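Local coordinates for protein glutathione S-transferase omega-like 2 (Saccharomyces cerevisiae, PDB 5LKB) that acts as a homodimeric, glutathione-dependent '1-Cys' thiol transferase that also reduces dehydroascorbate and dimethylarsinic acid, and reacts with glutathionyl-(hydro)quinones, at residues 15-18 / 19-23; 175-178 / 179-183; 288-291 / 292-296; 335-339 / 340-344. All blocks are in the same frame, centred on the assembly; numbering follows the deposited sequence. Where two conformers were deposited one is given.

Contact 1. Residues 15-18 / 19-23; sequences RQVS and SFRET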
# COMPACT_ATOMS: atom_id res chain seq x y z
N ARG A 15 -22.25 -8.28 -3.48
CA ARG A 15 -22.98 -7.35 -2.64
C ARG A 15 -24.47 -7.73 -2.67
O ARG A 15 -25.03 -7.95 -3.75
CB ARG A 15 -22.76 -5.92 -3.12
CG ARG A 15 -23.48 -4.86 -2.33
CD ARG A 15 -23.10 -3.46 -2.74
NE ARG A 15 -21.68 -3.22 -2.52
CZ ARG A 15 -21.13 -2.87 -1.38
NH1 ARG A 15 -21.86 -2.72 -0.29
NH2 ARG A 15 -19.79 -2.73 -1.34
N GLN A 16 -25.08 -7.76 -1.50
CA GLN A 16 -26.52 -8.04 -1.40
C GLN A 16 -27.34 -6.88 -1.96
O GLN A 16 -26.95 -5.71 -1.90
CB GLN A 16 -26.89 -8.24 0.06
CG GLN A 16 -26.95 -6.97 0.95
CD GLN A 16 -27.28 -7.27 2.42
OE1 GLN A 16 -27.03 -8.39 2.92
NE2 GLN A 16 -27.84 -6.28 3.13
N VAL A 17 -28.53 -7.20 -2.48
CA VAL A 17 -29.47 -6.18 -2.91
C VAL A 17 -30.13 -5.62 -1.66
O VAL A 17 -30.55 -6.36 -0.76
CB VAL A 17 -30.49 -6.79 -3.88
CG1 VAL A 17 -31.58 -5.82 -4.19
CG2 VAL A 17 -29.81 -7.21 -5.20
N SER A 18 -30.23 -4.29 -1.59
CA SER A 18 -30.90 -3.65 -0.47
C SER A 18 -32.40 -3.91 -0.51
O SER A 18 -33.03 -3.85 -1.57
CB SER A 18 -30.70 -2.16 -0.54
OG SER A 18 -29.33 -1.85 -0.51
N SER A 19 -32.96 -4.12 0.68
CA SER A 19 -34.33 -4.58 0.83
C SER A 19 -35.34 -3.47 0.99
O SER A 19 -36.51 -3.71 0.71
CB SER A 19 -34.46 -5.45 2.06
OG SER A 19 -33.52 -6.49 1.97
N PHE A 20 -34.97 -2.27 1.43
CA PHE A 20 -35.94 -1.22 1.73
C PHE A 20 -35.82 -0.17 0.64
O PHE A 20 -34.81 0.54 0.55
CB PHE A 20 -35.75 -0.62 3.12
CG PHE A 20 -35.90 -1.62 4.22
CD1 PHE A 20 -34.81 -2.36 4.65
CD2 PHE A 20 -37.14 -1.85 4.80
CE1 PHE A 20 -34.94 -3.28 5.67
CE2 PHE A 20 -37.29 -2.80 5.80
CZ PHE A 20 -36.17 -3.52 6.23
N ARG A 21 -36.86 -0.01 -0.16
CA ARG A 21 -36.75 0.72 -1.40
C ARG A 21 -37.91 1.69 -1.62
O ARG A 21 -38.12 2.15 -2.75
CB ARG A 21 -36.70 -0.30 -2.54
CG ARG A 21 -35.60 -1.37 -2.33
CD ARG A 21 -34.13 -0.83 -2.30
NE ARG A 21 -33.75 -0.34 -3.63
CZ ARG A 21 -33.12 -1.05 -4.57
NH1 ARG A 21 -32.77 -2.31 -4.35
NH2 ARG A 21 -32.88 -0.54 -5.76
N GLU A 22 -38.52 2.12 -0.53
CA GLU A 22 -39.65 3.04 -0.62
C GLU A 22 -39.20 4.49 -0.76
O GLU A 22 -38.00 4.82 -0.72
CB GLU A 22 -40.63 2.83 0.52
CG GLU A 22 -41.68 1.70 0.15
CD GLU A 22 -42.89 2.23 -0.60
OE1 GLU A 22 -42.88 3.43 -0.95
OE2 GLU A 22 -43.82 1.40 -0.84
N THR A 23 -40.16 5.39 -0.97
CA THR A 23 -39.88 6.79 -1.19
C THR A 23 -40.76 7.63 -0.26
O THR A 23 -41.55 7.09 0.51
CB THR A 23 -40.05 7.19 -2.65
OG1 THR A 23 -39.46 8.48 -2.85
CG2 THR A 23 -41.56 7.21 -3.08
O HOH W 1 -30.83 -7.52 1.36
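Ser-18 and Arg-21 meet where the extended N-terminal arm, leading toward strand 38-42 of the thioredoxin-like domain, passes the glutathione site. Arg-21 folds back along the arm: with CG beside its own backbone N (chi1 -53°) and further bends at chi2 and chi3, the chain returns its guanidinium to the residue three places earlier. NH1 donates to Ser-18 O over 3.2 Å, nearly straight at 168°, and the oxygen lies at the guanidinium edge, almost in its plane. On the way there, Arg-21 CD passes 3.3 Å from the same Ser-18 O and 4.1 Å from Ser-18 CB, so the aliphatic part of the arginine covers the serine as well. The NE of Arg-21 forms a salt bridge with Glu-176 OE1, which should fix the rotation of the guanidinium from a second side. Ser-18 OG, in one of two modelled conformers, bonds to Glu-173, a glutathione-binding residue, as is Arg-15 at the start of the arm. The CB of Ser-19 points away from residues 15-18, and a water modelled doubtfully close to Val-17 O also lies by Ser-19 OG. Beside the Arg-21 to Ser-18 bond, near the guanidinium plane, the CG1 methyl of Val-17 lies 3.7 Å from Arg-21 NH1.

Contact 2. Residues 175-178 / 179-183; sequences SEII and RILNS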
# COMPACT_ATOMS: atom_id res chain seq x y z
N SER A 175 -28.31 4.95 -3.35
CA SER A 175 -28.52 5.58 -4.64
C SER A 175 -29.93 6.17 -4.71
O SER A 175 -30.13 7.11 -5.48
CB SER A 175 -28.33 4.57 -5.78
OG SER A 175 -29.30 3.52 -5.76
N GLU A 176 -30.86 5.61 -3.91
CA GLU A 176 -32.25 6.09 -3.91
C GLU A 176 -32.42 7.14 -2.84
O GLU A 176 -33.14 8.13 -3.04
CB GLU A 176 -33.20 4.92 -3.69
CG GLU A 176 -33.29 4.05 -4.96
CD GLU A 176 -34.01 2.72 -4.75
OE1 GLU A 176 -34.39 2.36 -3.62
OE2 GLU A 176 -34.17 1.97 -5.74
N ILE A 177 -31.79 6.95 -1.67
CA ILE A 177 -31.87 8.01 -0.65
C ILE A 177 -31.42 9.35 -1.22
O ILE A 177 -32.04 10.39 -0.97
CB ILE A 177 -31.07 7.62 0.62
CG1 ILE A 177 -31.70 6.41 1.32
CG2 ILE A 177 -30.90 8.81 1.59
CD1 ILE A 177 -30.75 5.73 2.35
N ILE A 178 -30.34 9.38 -2.01
CA ILE A 178 -29.90 10.67 -2.54
C ILE A 178 -30.88 11.25 -3.57
O ILE A 178 -30.92 12.47 -3.77
CB ILE A 178 -28.43 10.57 -3.03
CG1 ILE A 178 -28.32 9.62 -4.23
CG2 ILE A 178 -27.53 10.25 -1.86
CD1 ILE A 178 -26.82 9.42 -4.69
N ARG A 179 -31.66 10.40 -4.24
CA ARG A 179 -32.72 10.89 -5.11
C ARG A 179 -33.85 11.45 -4.27
O ARG A 179 -34.39 12.52 -4.59
CB ARG A 179 -33.19 9.74 -6.01
CG ARG A 179 -32.24 9.36 -7.14
CD ARG A 179 -31.99 10.49 -8.14
NE ARG A 179 -30.86 10.22 -9.05
CZ ARG A 179 -30.92 9.57 -10.19
NH1 ARG A 179 -32.11 9.10 -10.64
NH2 ARG A 179 -29.82 9.40 -10.93
N ILE A 180 -34.18 10.78 -3.17
CA ILE A 180 -35.22 11.34 -2.28
C ILE A 180 -34.81 12.72 -1.79
O ILE A 180 -35.60 13.69 -1.85
CB ILE A 180 -35.52 10.37 -1.13
CG1 ILE A 180 -36.08 9.05 -1.64
CG2 ILE A 180 -36.52 10.99 -0.10
CD1 ILE A 180 -36.22 7.95 -0.55
N LEU A 181 -33.57 12.85 -1.29
CA LEU A 181 -33.13 14.13 -0.75
C LEU A 181 -33.13 15.18 -1.81
O LEU A 181 -33.39 16.32 -1.52
CB LEU A 181 -31.71 13.95 -0.19
CG LEU A 181 -31.62 13.01 1.01
CD1 LEU A 181 -30.18 12.78 1.39
CD2 LEU A 181 -32.38 13.45 2.27
N ASN A 182 -32.77 14.84 -3.05
CA ASN A 182 -32.69 15.82 -4.10
C ASN A 182 -34.07 16.21 -4.66
O ASN A 182 -34.17 17.27 -5.29
CB ASN A 182 -31.78 15.36 -5.24
CG ASN A 182 -31.62 16.42 -6.30
OD1 ASN A 182 -30.99 17.47 -6.06
ND2 ASN A 182 -32.14 16.15 -7.50
N SER A 183 -35.08 15.37 -4.44
CA SER A 183 -36.42 15.55 -5.03
C SER A 183 -37.09 16.75 -4.44
O SER A 183 -36.58 17.42 -3.57
CB SER A 183 -37.30 14.36 -4.74
OG SER A 183 -37.67 14.30 -3.37
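Ile-177 and Leu-181 lie side by side, one helical turn apart and pointing the same way, with Ile-177 CG2 set against Leu-181 CD1 at 4.0 Å. This is the tightly packed flank of the helix. Leu-181 CG also sits 3.3 Å from Ile-177 O, the carbonyl that takes the Leu-181 N hydrogen bond, so the leucine side chain lies against the very oxygen its backbone binds. Ile-178 adds to the same buried part. Its CG1 stands between its own backbone N and carbonyl carbon (chi1 65°), a crowded position that brings CG1 within 3.4 Å of Arg-179 N. Ile-177 and Ile-180 reach Leu-161 on strand 160-163, while Ile-178 and Leu-181 pack on Thr-55 of helix 47-58. Residues 175-182 make up nearly all of helix 174-182, which follows the sheet of the thioredoxin-like domain and starts at the glutathione-binding Ser-174. On the more exposed side the contacts thin out and polar chains spread from the helix. Arg-179 rests its CG 3.5 Å from Ser-175 O, then leads away to salt bridges with Glu-285 and Asp-209 of the following, all-helical part of the chain, and Glu-176 likewise points away, its OE1 held by the Arg-21 salt bridge and also accepting from Asn-171 ND2. Where the helix ends, Asn-182 turns to Leu-199 and Asp-198, its backbone N meeting Ile-178 O from above the carbonyl plane. Ser-183 N and OG both donate to Ile-180 O, the hydroxyl bond measuring 2.6 Å from Ser-183 OG to that oxygen.

Contact 3. Residues 288-291 / 292-296; sequences IRLY and TTVIR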
# COMPACT_ATOMS: atom_id res chain seq x y z
N ILE A 288 -20.79 13.34 -6.66
CA ILE A 288 -20.95 12.89 -5.29
C ILE A 288 -20.62 11.42 -5.19
O ILE A 288 -19.85 10.99 -4.32
CB ILE A 288 -22.36 13.24 -4.77
CG1 ILE A 288 -22.50 14.77 -4.70
CG2 ILE A 288 -22.62 12.57 -3.41
CD1 ILE A 288 -23.89 15.26 -4.40
N ARG A 289 -21.19 10.62 -6.07
CA ARG A 289 -21.02 9.18 -6.02
C ARG A 289 -19.58 8.80 -6.29
O ARG A 289 -19.05 7.92 -5.61
CB ARG A 289 -21.98 8.48 -6.98
CG ARG A 289 -23.48 8.53 -6.51
CD ARG A 289 -24.40 8.10 -7.71
NE ARG A 289 -23.98 6.83 -8.25
CZ ARG A 289 -24.71 5.76 -8.45
NH1 ARG A 289 -26.02 5.75 -8.17
NH2 ARG A 289 -24.14 4.68 -8.99
N LEU A 290 -18.92 9.46 -7.24
CA LEU A 290 -17.51 9.14 -7.50
C LEU A 290 -16.65 9.58 -6.33
O LEU A 290 -15.69 8.87 -5.95
CB LEU A 290 -17.02 9.82 -8.77
CG LEU A 290 -15.54 9.60 -9.15
CD1 LEU A 290 -15.30 8.14 -9.37
CD2 LEU A 290 -15.19 10.37 -10.38
N TYR A 291 -16.93 10.75 -5.77
CA TYR A 291 -16.10 11.32 -4.70
C TYR A 291 -15.94 10.38 -3.51
O TYR A 291 -14.84 10.28 -2.92
CB TYR A 291 -16.75 12.62 -4.18
CG TYR A 291 -16.06 13.25 -2.97
CD1 TYR A 291 -16.45 12.89 -1.72
CD2 TYR A 291 -15.03 14.16 -3.09
CE1 TYR A 291 -15.88 13.41 -0.60
CE2 TYR A 291 -14.43 14.71 -1.95
CZ TYR A 291 -14.87 14.36 -0.72
OH TYR A 291 -14.29 14.88 0.42
N THR A 292 -17.00 9.74 -3.07
CA THR A 292 -16.92 8.99 -1.82
C THR A 292 -15.92 7.83 -1.96
O THR A 292 -15.29 7.44 -0.98
CB THR A 292 -18.27 8.56 -1.31
OG1 THR A 292 -18.85 7.71 -2.30
CG2 THR A 292 -19.21 9.78 -1.04
N THR A 293 -15.74 7.31 -3.17
CA THR A 293 -14.70 6.32 -3.42
C THR A 293 -13.34 6.99 -3.53
O THR A 293 -12.34 6.51 -2.96
CB THR A 293 -15.01 5.50 -4.67
OG1 THR A 293 -16.25 4.80 -4.47
CG2 THR A 293 -13.90 4.48 -4.94
N VAL A 294 -13.24 7.99 -4.40
CA VAL A 294 -11.95 8.61 -4.70
C VAL A 294 -11.31 9.19 -3.43
O VAL A 294 -10.10 9.02 -3.23
CB VAL A 294 -12.04 9.67 -5.82
CG1 VAL A 294 -10.66 10.34 -6.09
CG2 VAL A 294 -12.49 9.03 -7.14
N ILE A 295 -12.09 9.79 -2.52
CA ILE A 295 -11.53 10.37 -1.29
C ILE A 295 -10.96 9.31 -0.35
O ILE A 295 -10.08 9.61 0.47
CB ILE A 295 -12.58 11.28 -0.60
CG1 ILE A 295 -11.87 12.31 0.29
CG2 ILE A 295 -13.59 10.49 0.18
CD1 ILE A 295 -11.06 13.35 -0.43
N ARG A 296 -11.44 8.07 -0.46
CA ARG A 296 -10.99 6.93 0.33
C ARG A 296 -9.87 6.16 -0.36
O ARG A 296 -9.28 5.23 0.24
CB ARG A 296 -12.19 6.00 0.62
CG ARG A 296 -13.16 6.56 1.61
CD ARG A 296 -14.44 5.71 1.67
NE ARG A 296 -15.32 6.24 2.76
CZ ARG A 296 -15.95 7.42 2.73
NH1 ARG A 296 -15.93 8.15 1.67
NH2 ARG A 296 -16.54 7.83 3.82
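Tyr-291 lays one face of its ring over Ile-295, one turn further along helix 285-304 in the core of the all-helical GST domain. The branched CB of Ile-295 makes a CH-pi contact, 4.0 Å from the centroid of the Tyr-291 ring and displaced toward its rim. The two chains cross at a slant, though both have their first torsion near anti: the tyrosine ring is anti to its backbone N (chi1 174°), and the isoleucine's CG1 is roughly so (chi1 -156°), reaching within 3.5 Å of Tyr-291 OH. That hydroxyl bonds to Thr-337 OG1. Leu-290 and Val-294 cross on another face, Leu-290 CD1 meeting Val-294 CG2 at 3.7 Å. Replacing Tyr-291 by an alanine would probably uncover the Ile-295 side chain and leave the Thr-337 hydroxyl without this mate. Nearer the catalytic loop, Thr-292 OG1 bonds to Pro-47 O, while Arg-296 NH1 donates to a lone pair of Thr-292 O over 2.8 Å and NE donates to Ala-45 O. Polar groups on this face thus grip backbone oxygens flanking the nucleophile Cys-46, which is consistent with the buried helix helping to fix the active-site loop.

Contact 4. Residues 335-339 / 340-344; sequences YTTDF and DHIKL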
# COMPACT_ATOMS: atom_id res chain seq x y z
N TYR A 335 -16.52 18.66 5.35
CA TYR A 335 -16.96 18.51 6.73
C TYR A 335 -17.84 17.30 6.95
O TYR A 335 -18.25 17.02 8.09
CB TYR A 335 -17.58 19.81 7.27
CG TYR A 335 -16.54 20.91 7.29
CD1 TYR A 335 -15.46 20.84 8.14
CD2 TYR A 335 -16.58 21.95 6.40
CE1 TYR A 335 -14.44 21.84 8.16
CE2 TYR A 335 -15.58 22.95 6.40
CZ TYR A 335 -14.52 22.86 7.29
OH TYR A 335 -13.50 23.80 7.33
N THR A 336 -18.00 16.48 5.91
CA THR A 336 -18.54 15.14 6.05
C THR A 336 -17.52 14.05 5.86
O THR A 336 -17.88 12.87 5.98
CB THR A 336 -19.66 14.87 5.05
OG1 THR A 336 -19.29 15.00 3.69
CG2 THR A 336 -20.89 15.83 5.30
N THR A 337 -16.26 14.43 5.60
CA THR A 337 -15.16 13.49 5.33
C THR A 337 -14.36 13.36 6.61
O THR A 337 -13.73 14.33 7.06
CB THR A 337 -14.32 13.97 4.18
OG1 THR A 337 -15.14 14.12 3.01
CG2 THR A 337 -13.18 12.97 3.84
N ASP A 338 -14.38 12.17 7.22
CA ASP A 338 -13.72 11.89 8.49
C ASP A 338 -12.69 10.79 8.21
O ASP A 338 -13.02 9.60 8.14
CB ASP A 338 -14.72 11.53 9.60
CG ASP A 338 -14.05 11.41 10.96
OD1 ASP A 338 -12.94 10.77 11.09
OD2 ASP A 338 -14.64 11.95 11.92
N PHE A 339 -11.43 11.20 8.06
CA PHE A 339 -10.39 10.24 7.75
C PHE A 339 -10.05 9.31 8.90
O PHE A 339 -9.54 8.21 8.64
CB PHE A 339 -9.13 10.96 7.27
CG PHE A 339 -9.29 11.66 5.91
CD1 PHE A 339 -9.49 10.90 4.76
CD2 PHE A 339 -9.27 13.04 5.80
CE1 PHE A 339 -9.64 11.50 3.54
CE2 PHE A 339 -9.42 13.66 4.57
CZ PHE A 339 -9.61 12.93 3.44
N ASP A 340 -10.29 9.67 10.17
CA ASP A 340 -10.08 8.72 11.23
C ASP A 340 -11.09 7.60 11.15
O ASP A 340 -10.71 6.44 11.23
CB ASP A 340 -10.12 9.38 12.60
CG ASP A 340 -8.97 10.38 12.82
OD1 ASP A 340 -7.88 10.17 12.32
OD2 ASP A 340 -9.19 11.41 13.45
N HIS A 341 -12.35 7.93 10.97
CA HIS A 341 -13.35 6.88 10.83
C HIS A 341 -13.07 6.00 9.61
O HIS A 341 -13.20 4.78 9.68
CB HIS A 341 -14.76 7.46 10.71
CG HIS A 341 -15.38 7.84 12.02
ND1 HIS A 341 -16.59 7.32 12.45
CD2 HIS A 341 -14.93 8.65 13.00
CE1 HIS A 341 -16.84 7.78 13.66
NE2 HIS A 341 -15.86 8.60 14.01
N ILE A 342 -12.71 6.63 8.49
CA ILE A 342 -12.40 5.90 7.27
C ILE A 342 -11.27 4.89 7.51
O ILE A 342 -11.40 3.70 7.25
CB ILE A 342 -12.06 6.87 6.13
CG1 ILE A 342 -13.33 7.61 5.66
CG2 ILE A 342 -11.37 6.20 4.97
CD1 ILE A 342 -13.06 8.81 4.82
N LYS A 343 -10.12 5.38 7.97
CA LYS A 343 -8.98 4.48 8.11
C LYS A 343 -9.19 3.42 9.17
O LYS A 343 -8.81 2.23 8.97
CB LYS A 343 -7.69 5.27 8.39
CG LYS A 343 -7.24 6.09 7.16
CD LYS A 343 -6.11 7.07 7.48
CE LYS A 343 -4.81 6.40 7.85
NZ LYS A 343 -4.14 5.97 6.65
N LEU A 344 -9.73 3.83 10.31
CA LEU A 344 -9.97 2.88 11.39
C LEU A 344 -10.99 1.82 11.00
O LEU A 344 -10.79 0.63 11.22
CB LEU A 344 -10.40 3.61 12.67
CG LEU A 344 -9.34 4.44 13.39
CD1 LEU A 344 -10.04 5.32 14.40
CD2 LEU A 344 -8.34 3.46 14.05
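Asp-338 caps the helix that begins just after it, its OD1 accepting from His-341 N at 2.9 Å along a nearly straight N-H line (170°). The donor comes from above the carboxylate plane. A second peptide nitrogen, Asp-340 N, also lies 3.0 Å from Asp-338 OD1, and the backbone O of Asp-338 takes the bond of Ile-342 N. CG of the aspartate is anti to its backbone N (chi1 -173°), the turn that swings the carboxylate over the N-terminal end of helix 339-349. An alanine at Asp-338 would probably leave the His-341 N-H without its acceptor and fray the first turn. The carboxylate also crosses the histidine obliquely, at CD2, the planes 62° apart, with Asp-338 OD2 3.5 Å from His-341 CD2. One shell further out, Phe-339 and Ile-342 lie side by side, Phe-339 CD1 4.1 Å from Ile-342 CD1, while Thr-337 CG2 lies over one face of the phenylalanine ring, toward its rim. The arrangement is positioned from outside: His-341 NE2 bonds to Val-128 O and its ring meets Trp-72 edge-to-face, while Ile-342 packs on Arg-296 and Val-300 of helix 285-304. Lys-343 runs its CG 3.5 Å from Phe-339 O before NZ reaches Pro-360 O. Asp-340 OD2 stands 4.5 Å from Asp-338 OD1, a nearby like charge that would disfavour an ionised cap, yet the peptide N-H groups at the helix start are likely to offset it and keep the Asp-338 carboxylate negative.

From the N terminus the four contacts follow in series; each spans one continuous stretch, so none closes a long loop and none nests within or crosses another. Contact 1 belongs to the arm before strand 38-42 and meets contact 2, on helix 174-182, through Thr-23 packing on Ile-180 as well as by its salt bridge. Helix 174-182 touches contact 3 in turn, Ser-175 and Ile-178 lying against Arg-289 of helix 285-304; this packing joins the thioredoxin-like part to the all-helical domain. Contacts 3 and 4, with centres about 12 Å apart, share that helical domain, Ile-295 packing on Thr-337 and Phe-339. Contacts 1 and 4 lie on opposite sides of the chain's centre.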